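Local coordinates for peptide methionine sulfoxide reductase MsrA (PDB 5FA9), which probably repairs oxidised proteins by reducing methionine sulfoxide to methionine, as a fusion of MsrA and MsrB reductase domains, at residues B[243-257]-B[260-272]. The protein carries 2 engineered substitutions. Residues are numbered along the deposited sequence; the frame is centred on the assembly and turned at random.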
ATOM      1  N   ALA B 243      10.562 -17.111 -11.110  1.00 34.65           N
ATOM      2  CA  ALA B 243      11.582 -18.056 -10.673  1.00 38.38           C
ATOM      3  C   ALA B 243      10.995 -19.308 -10.029  1.00 43.18           C
ATOM      4  O   ALA B 243      11.484 -20.415 -10.256  1.00 40.31           O
ATOM      5  CB  ALA B 243      12.542 -17.376  -9.708  1.00 32.07           C
ATOM      6  N   LEU B 244       9.951 -19.135  -9.225  1.00 34.80           N
ATOM      7  CA  LEU B 244       9.439 -20.234  -8.412  1.00 43.42           C
ATOM      8  C   LEU B 244       8.012 -20.654  -8.750  1.00 42.05           C
ATOM      9  O   LEU B 244       7.232 -19.883  -9.310  1.00 39.41           O
ATOM     10  CB  LEU B 244       9.506 -19.861  -6.929  1.00 38.09           C
ATOM     11  CG  LEU B 244      10.844 -19.336  -6.409  1.00 28.15           C
ATOM     12  CD1 LEU B 244      10.769 -19.093  -4.912  1.00 35.78           C
ATOM     13  CD2 LEU B 244      11.964 -20.302  -6.743  1.00 40.17           C
ATOM     14  N   GLN B 245       7.692 -21.895  -8.400  1.00 45.42           N
ATOM     15  CA  GLN B 245       6.324 -22.397  -8.419  1.00 38.85           C
ATOM     16  C   GLN B 245       6.019 -23.019  -7.063  1.00 49.57           C
ATOM     17  O   GLN B 245       6.908 -23.568  -6.411  1.00 44.97           O
ATOM     18  CB  GLN B 245       6.117 -23.418  -9.540  1.00 43.07           C
ATOM     19  CG  GLN B 245       5.639 -22.817 -10.853  1.00 56.25           C
ATOM     20  CD  GLN B 245       5.535 -23.847 -11.961  1.00 67.50           C
ATOM     21  OE1 GLN B 245       5.851 -25.021 -11.766  1.00 70.85           O
ATOM     22  NE2 GLN B 245       5.085 -23.412 -13.133  1.00 66.04           N
ATOM     23  N   TYR B 246       4.765 -22.934  -6.634  1.00 49.02           N
ATOM     24  CA  TYR B 246       4.397 -23.393  -5.300  1.00 45.42           C
ATOM     25  C   TYR B 246       3.474 -24.602  -5.365  1.00 53.35           C
ATOM     26  O   TYR B 246       2.561 -24.658  -6.189  1.00 51.54           O
ATOM     27  CB  TYR B 246       3.733 -22.263  -4.512  1.00 38.68           C
ATOM     28  CG  TYR B 246       4.556 -20.994  -4.457  1.00 43.53           C
ATOM     29  CD1 TYR B 246       4.425 -20.016  -5.434  1.00 36.91           C
ATOM     30  CD2 TYR B 246       5.467 -20.777  -3.432  1.00 42.66           C
ATOM     31  CE1 TYR B 246       5.174 -18.856  -5.392  1.00 44.87           C
ATOM     32  CE2 TYR B 246       6.223 -19.618  -3.381  1.00 41.13           C
ATOM     33  CZ  TYR B 246       6.072 -18.662  -4.364  1.00 44.45           C
ATOM     34  OH  TYR B 246       6.820 -17.507  -4.319  1.00 47.56           O
ATOM     35  N   LEU B 247       3.720 -25.572  -4.490  1.00 48.63           N
ATOM     36  CA  LEU B 247       2.921 -26.790  -4.460  1.00 56.60           C
ATOM     37  C   LEU B 247       2.492 -27.144  -3.043  1.00 59.58           C
ATOM     38  O   LEU B 247       3.289 -27.093  -2.106  1.00 50.66           O
ATOM     39  CB  LEU B 247       3.698 -27.959  -5.069  1.00 54.41           C
ATOM     40  CG  LEU B 247       4.019 -27.881  -6.562  1.00 57.57           C
ATOM     41  CD1 LEU B 247       4.878 -29.062  -6.986  1.00 59.81           C
ATOM     42  CD2 LEU B 247       2.741 -27.821  -7.383  1.00 67.45           C
ATOM     43  N   GLU B 248       1.217 -27.489  -2.903  1.00 70.01           N
ATOM     44  CA  GLU B 248       0.690 -28.058  -1.673  1.00 66.44           C
ATOM     45  C   GLU B 248       1.487 -29.299  -1.290  1.00 59.09           C
ATOM     46  O   GLU B 248       1.677 -30.193  -2.113  1.00 67.59           O
ATOM     47  CB  GLU B 248      -0.789 -28.416  -1.843  1.00 76.36           C
ATOM     48  CG  GLU B 248      -1.504 -27.618  -2.929  1.00 80.06           C
ATOM     49  CD  GLU B 248      -1.310 -28.214  -4.315  1.00 95.82           C
ATOM     50  OE1 GLU B 248      -0.583 -29.225  -4.432  1.00 90.38           O
ATOM     51  OE2 GLU B 248      -1.878 -27.670  -5.285  1.00 99.97           O
ATOM     52  N   ASP B 249       1.955 -29.357  -0.049  1.00 58.32           N
ATOM     53  CA  ASP B 249       2.744 -30.498   0.402  1.00 58.86           C
ATOM     54  C   ASP B 249       2.376 -30.919   1.819  1.00 66.65           C
ATOM     55  O   ASP B 249       2.645 -30.196   2.782  1.00 67.39           O
ATOM     56  CB  ASP B 249       4.237 -30.179   0.321  1.00 56.55           C
ATOM     57  CG  ASP B 249       5.106 -31.335   0.778  1.00 73.42           C
ATOM     58  OD1 ASP B 249       4.884 -32.468   0.302  1.00 79.99           O
ATOM     59  OD2 ASP B 249       6.007 -31.111   1.614  1.00 67.84           O
ATOM     60  N   LYS B 250       1.763 -32.092   1.945  1.00 81.68           N
ATOM     61  CA  LYS B 250       1.377 -32.610   3.254  1.00 81.34           C
ATOM     62  C   LYS B 250       2.318 -33.710   3.738  1.00 77.12           C
ATOM     63  O   LYS B 250       1.940 -34.549   4.557  1.00 73.98           O
ATOM     64  CB  LYS B 250      -0.064 -33.121   3.238  1.00 77.43           C
ATOM     65  CG  LYS B 250      -1.038 -32.180   2.552  1.00 77.29           C
ATOM     66  CD  LYS B 250      -2.453 -32.376   3.073  1.00 91.85           C
ATOM     67  CE  LYS B 250      -3.477 -31.767   2.133  1.00 90.31           C
ATOM     68  NZ  LYS B 250      -3.048 -31.886   0.710  1.00 97.02           N
ATOM     69  N   SER B 251       3.539 -33.701   3.213  1.00 82.21           N
ATOM     70  CA  SER B 251       4.574 -34.651   3.606  1.00 65.07           C
ATOM     71  C   SER B 251       4.832 -34.646   5.114  1.00 69.17           C
ATOM     72  O   SER B 251       4.705 -33.612   5.770  1.00 76.28           O
ATOM     73  CB  SER B 251       5.877 -34.358   2.859  1.00 73.98           C
ATOM     74  OG  SER B 251       5.714 -34.538   1.464  1.00 78.75           O
ATOM     75  N   LEU B 252       5.186 -35.817   5.645  1.00 64.05           N
ATOM     76  CA  LEU B 252       5.563 -35.983   7.051  1.00 71.25           C
ATOM     77  C   LEU B 252       4.442 -35.615   8.023  1.00 71.16           C
ATOM     78  O   LEU B 252       4.697 -35.287   9.181  1.00 73.91           O
ATOM     79  CB  LEU B 252       6.814 -35.157   7.370  1.00 68.83           C
ATOM     80  CG  LEU B 252       8.017 -35.364   6.448  1.00 76.64           C
ATOM     81  CD1 LEU B 252       9.172 -34.469   6.867  1.00 87.86           C
ATOM     82  CD2 LEU B 252       8.443 -36.824   6.441  1.00 61.58           C
ATOM     83  N   GLY B 253       3.203 -35.670   7.545  1.00 73.20           N
ATOM     84  CA  GLY B 253       2.042 -35.435   8.386  1.00 69.67           C
ATOM     85  C   GLY B 253       1.871 -33.992   8.817  1.00 79.00           C
ATOM     86  O   GLY B 253       1.353 -33.712   9.897  1.00 75.28           O
ATOM     87  N   MET B 254       2.308 -33.071   7.966  1.00 75.75           N
ATOM     88  CA  MET B 254       2.176 -31.646   8.236  1.00 72.04           C
ATOM     89  C   MET B 254       1.465 -30.990   7.065  1.00 64.27           C
ATOM     90  O   MET B 254       1.109 -31.663   6.106  1.00 76.64           O
ATOM     91  CB  MET B 254       3.546 -31.004   8.463  1.00 65.84           C
ATOM     92  CG  MET B 254       4.290 -31.536   9.674  1.00 69.50           C
ATOM     93  SD  MET B 254       5.919 -30.789   9.863  1.00 82.92           S
ATOM     94  CE  MET B 254       6.788 -31.523   8.479  1.00 68.97           C
ATOM     95  N   ASN B 255       1.228 -29.686   7.150  1.00 60.78           N
ATOM     96  CA  ASN B 255       0.700 -28.949   6.008  1.00 74.82           C
ATOM     97  C   ASN B 255       1.658 -27.831   5.614  1.00 72.02           C
ATOM     98  O   ASN B 255       1.741 -26.809   6.293  1.00 65.51           O
ATOM     99  CB  ASN B 255      -0.691 -28.390   6.300  1.00 68.76           C
ATOM    100  CG  ASN B 255      -1.501 -28.166   5.036  1.00 84.52           C
ATOM    101  OD1 ASN B 255      -0.966 -28.206   3.927  1.00 83.61           O
ATOM    102  ND2 ASN B 255      -2.801 -27.945   5.196  1.00 84.63           N
ATOM    103  N   ARG B 256       2.374 -28.030   4.512  1.00 67.90           N
ATOM    104  CA  ARG B 256       3.426 -27.107   4.105  1.00 49.69           C
ATOM    105  C   ARG B 256       3.350 -26.807   2.614  1.00 45.61           C
ATOM    106  O   ARG B 256       2.724 -27.543   1.853  1.00 55.17           O
ATOM    107  CB  ARG B 256       4.804 -27.681   4.447  1.00 39.34           C
ATOM    108  CG  ARG B 256       5.042 -27.928   5.928  1.00 52.47           C
ATOM    109  CD  ARG B 256       6.464 -28.402   6.183  1.00 56.04           C
ATOM    110  NE  ARG B 256       6.781 -29.603   5.415  1.00 58.31           N
ATOM    111  CZ  ARG B 256       7.982 -30.173   5.379  1.00 66.47           C
ATOM    112  NH1 ARG B 256       8.987 -29.652   6.070  1.00 70.45           N
ATOM    113  NH2 ARG B 256       8.178 -31.264   4.652  1.00 71.78           N
ATOM    114  N   THR B 257       3.987 -25.716   2.203  1.00 53.44           N
ATOM    115  CA  THR B 257       4.054 -25.365   0.791  1.00 51.57           C
ATOM    116  C   THR B 257       5.443 -25.651   0.234  1.00 55.52           C
ATOM    117  O   THR B 257       6.442 -25.138   0.735  1.00 53.33           O
ATOM    118  CB  THR B 257       3.709 -23.882   0.560  1.00 46.19           C
ATOM    119  OG1 THR B 257       2.428 -23.592   1.133  1.00 51.23           O
ATOM    120  CG2 THR B 257       3.679 -23.567  -0.929  1.00 37.15           C
ATOM    121  N   VAL B 260       9.409 -25.046  -5.745  1.00 42.83           N
ATOM    122  CA  VAL B 260      10.073 -25.689  -6.874  1.00 47.08           C
ATOM    123  C   VAL B 260      10.401 -24.672  -7.963  1.00 53.41           C
ATOM    124  O   VAL B 260       9.690 -23.681  -8.135  1.00 51.84           O
ATOM    125  CB  VAL B 260       9.212 -26.823  -7.482  1.00 52.19           C
ATOM    126  CG1 VAL B 260       9.012 -27.946  -6.473  1.00 43.57           C
ATOM    127  CG2 VAL B 260       7.872 -26.287  -7.965  1.00 47.50           C
ATOM    128  N   SER B 261      11.493 -24.913  -8.683  1.00 47.14           N
ATOM    129  CA  SER B 261      11.882 -24.051  -9.792  1.00 41.14           C
ATOM    130  C   SER B 261      10.832 -24.116 -10.891  1.00 50.78           C
ATOM    131  O   SER B 261      10.416 -25.200 -11.291  1.00 53.86           O
ATOM    132  CB  SER B 261      13.250 -24.460 -10.342  1.00 40.40           C
ATOM    133  OG  SER B 261      14.260 -24.329  -9.357  1.00 47.61           O
ATOM    134  N   LYS B 262      10.395 -22.957 -11.372  1.00 47.02           N
ATOM    135  CA  LYS B 262       9.369 -22.920 -12.406  1.00 50.07           C
ATOM    136  C   LYS B 262       9.892 -23.490 -13.719  1.00 50.66           C
ATOM    137  O   LYS B 262       9.178 -24.202 -14.425  1.00 58.64           O
ATOM    138  CB  LYS B 262       8.860 -21.495 -12.621  1.00 50.97           C
ATOM    139  CG  LYS B 262       7.752 -21.413 -13.656  1.00 49.08           C
ATOM    140  CD  LYS B 262       7.101 -20.047 -13.694  1.00 51.93           C
ATOM    141  CE  LYS B 262       5.899 -20.059 -14.622  1.00 54.89           C
ATOM    142  NZ  LYS B 262       4.906 -19.014 -14.258  1.00 68.52           N
ATOM    143  N   THR B 263      11.142 -23.176 -14.040  1.00 49.93           N
ATOM    144  CA  THR B 263      11.755 -23.659 -15.269  1.00 49.31           C
ATOM    145  C   THR B 263      12.256 -25.088 -15.093  1.00 57.83           C
ATOM    146  O   THR B 263      11.834 -25.996 -15.808  1.00 65.22           O
ATOM    147  CB  THR B 263      12.923 -22.761 -15.711  1.00 44.98           C
ATOM    148  OG1 THR B 263      12.430 -21.453 -16.022  1.00 48.59           O
ATOM    149  CG2 THR B 263      13.605 -23.345 -16.938  1.00 43.88           C
ATOM    150  N   GLY B 264      13.164 -25.274 -14.140  1.00 39.69           N
ATOM    151  CA  GLY B 264      13.687 -26.591 -13.825  1.00 65.66           C
ATOM    152  C   GLY B 264      12.621 -27.603 -13.444  1.00 62.94           C
ATOM    153  O   GLY B 264      12.465 -28.633 -14.100  1.00 43.21           O
ATOM    154  N   GLY B 265      11.884 -27.303 -12.381  1.00 61.43           N
ATOM    155  CA  GLY B 265      10.949 -28.255 -11.809  1.00 38.30           C
ATOM    156  C   GLY B 265      11.590 -28.925 -10.611  1.00 50.51           C
ATOM    157  O   GLY B 265      10.954 -29.697  -9.894  1.00 52.68           O
ATOM    158  N   ALA B 266      12.864 -28.613 -10.398  1.00 44.46           N
ATOM    159  CA  ALA B 266      13.639 -29.202  -9.313  1.00 47.04           C
ATOM    160  C   ALA B 266      13.148 -28.737  -7.949  1.00 49.63           C
ATOM    161  O   ALA B 266      12.756 -27.582  -7.776  1.00 50.76           O
ATOM    162  CB  ALA B 266      15.114 -28.868  -9.483  1.00 54.10           C
ATOM    163  N   HIS B 267      13.172 -29.648  -6.981  1.00 47.35           N
ATOM    164  CA  HIS B 267      12.797 -29.327  -5.610  1.00 43.00           C
ATOM    165  C   HIS B 267      13.834 -28.412  -4.968  1.00 44.52           C
ATOM    166  O   HIS B 267      15.035 -28.667  -5.049  1.00 41.87           O
ATOM    167  CB  HIS B 267      12.636 -30.604  -4.784  1.00 47.63           C
ATOM    168  CG  HIS B 267      12.484 -30.356  -3.315  1.00 34.18           C
ATOM    169  ND1 HIS B 267      11.319 -29.880  -2.757  1.00 43.33           N
ATOM    170  CD2 HIS B 267      13.354 -30.520  -2.291  1.00 32.78           C
ATOM    171  CE1 HIS B 267      11.476 -29.760  -1.450  1.00 42.81           C
ATOM    172  NE2 HIS B 267      12.702 -30.142  -1.141  1.00 43.51           N
ATOM    173  N   LEU B 268      13.363 -27.347  -4.330  1.00 42.37           N
ATOM    174  CA  LEU B 268      14.253 -26.377  -3.704  1.00 45.91           C
ATOM    175  C   LEU B 268      14.113 -26.392  -2.186  1.00 39.77           C
ATOM    176  O   LEU B 268      15.106 -26.339  -1.460  1.00 40.96           O
ATOM    177  CB  LEU B 268      13.975 -24.975  -4.243  1.00 38.01           C
ATOM    178  CG  LEU B 268      14.060 -24.825  -5.763  1.00 40.00           C
ATOM    179  CD1 LEU B 268      13.737 -23.401  -6.175  1.00 40.34           C
ATOM    180  CD2 LEU B 268      15.435 -25.236  -6.269  1.00 39.73           C
ATOM    181  N   GLY B 269      12.873 -26.466  -1.713  1.00 36.54           N
ATOM    182  CA  GLY B 269      12.602 -26.483  -0.289  1.00 36.58           C
ATOM    183  C   GLY B 269      11.164 -26.121   0.023  1.00 37.96           C
ATOM    184  O   GLY B 269      10.247 -26.515  -0.698  1.00 43.99           O
ATOM    185  N   HIS B 270      10.966 -25.366   1.098  1.00 43.34           N
ATOM    186  CA  HIS B 270       9.627 -24.964   1.509  1.00 51.56           C
ATOM    187  C   HIS B 270       9.570 -23.482   1.863  1.00 49.06           C
ATOM    188  O   HIS B 270      10.581 -22.882   2.227  1.00 38.31           O
ATOM    189  CB  HIS B 270       9.161 -25.801   2.703  1.00 51.07           C
ATOM    190  CG  HIS B 270       9.256 -27.277   2.480  1.00 58.44           C
ATOM    191  ND1 HIS B 270      10.437 -27.974   2.612  1.00 61.13           N
ATOM    192  CD2 HIS B 270       8.317 -28.189   2.133  1.00 55.44           C
ATOM    193  CE1 HIS B 270      10.223 -29.252   2.357  1.00 56.14           C
ATOM    194  NE2 HIS B 270       8.944 -29.410   2.063  1.00 58.92           N
ATOM    195  N   VAL B 271       8.380 -22.899   1.759  1.00 46.40           N
ATOM    196  CA  VAL B 271       8.174 -21.511   2.151  1.00 51.62           C
ATOM    197  C   VAL B 271       7.223 -21.430   3.344  1.00 55.15           C
ATOM    198  O   VAL B 271       6.132 -22.001   3.329  1.00 49.77           O
ATOM    199  CB  VAL B 271       7.629 -20.659   0.978  1.00 42.03           C
ATOM    200  CG1 VAL B 271       6.415 -21.319   0.335  1.00 41.95           C
ATOM    201  CG2 VAL B 271       7.306 -19.247   1.447  1.00 43.07           C
ATOM    202  N   PHE B 272       7.656 -20.730   4.386  1.00 58.39           N
ATOM    203  CA  PHE B 272       6.859 -20.599   5.598  1.00 57.28           C
ATOM    204  C   PHE B 272       6.388 -19.162   5.793  1.00 56.99           C
ATOM    205  O   PHE B 272       6.812 -18.257   5.076  1.00 54.87           O
ATOM    206  CB  PHE B 272       7.660 -21.068   6.813  1.00 55.00           C
ATOM    207  CG  PHE B 272       8.169 -22.477   6.696  1.00 61.43           C
ATOM    208  CD1 PHE B 272       7.382 -23.546   7.091  1.00 61.77           C
ATOM    209  CD2 PHE B 272       9.432 -22.732   6.189  1.00 57.49           C
ATOM    210  CE1 PHE B 272       7.847 -24.843   6.984  1.00 48.13           C
ATOM    211  CE2 PHE B 272       9.902 -24.026   6.079  1.00 55.12           C
ATOM    212  CZ  PHE B 272       9.108 -25.084   6.477  1.00 63.10           C
TER
HETATM  213  O   HOH W   1      12.959 -21.490 -12.507  1.00 44.55           O
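Gln245 and Val260 pair across neighbouring antiparallel strands. Gln245 N donates to Val260 O at 2.7 Å, and Val260 N returns a bond to Gln245 O. Beyond them Lys262 N donates to Ala243 O at 3.0 Å. A water also donates to that oxygen and accepts from Thr263 N. In the second hairpin, Val271 N bonds Thr257 O.

Arg256 and Asp249 gather around His270. The Arg256 guanidinium stacks on one face of the His270 ring, centres 3.8 Å apart and planes 26° apart. A bend at the third torsion of Arg256 (chi3 -57°) lays the guanidinium over that ring. Met254 CE covers the other face of the guanidinium. Asp249 OD2 lies at the ring edge, in plane, and takes a weak bond from His270 NE2 at 3.4 Å. A long salt bridge, Arg256 NH2 to Asp249 OD2 at 3.7 Å, links the two partners. Ser251 OG donates to Asp249 OD1.

Leu244 CD2 meets Leu268 CD1 at 3.6 Å. Val271 CG1 touches the edge of the Tyr246 ring, whose hydroxyl bonds Tyr284. The aliphatic part of Lys262 lies against the Gln245 amide, crossing at about a right angle; its NZ bonds a DTT, probably from the crystallisation liquor.

The contact runs through two hairpins sharing strand 256-261 in the SelR (MsrB) part. A classic bulge at Leu268 and Gly269 faces Val259. Flat stack and weak in-plane bond together limit rotation of the His270 ring.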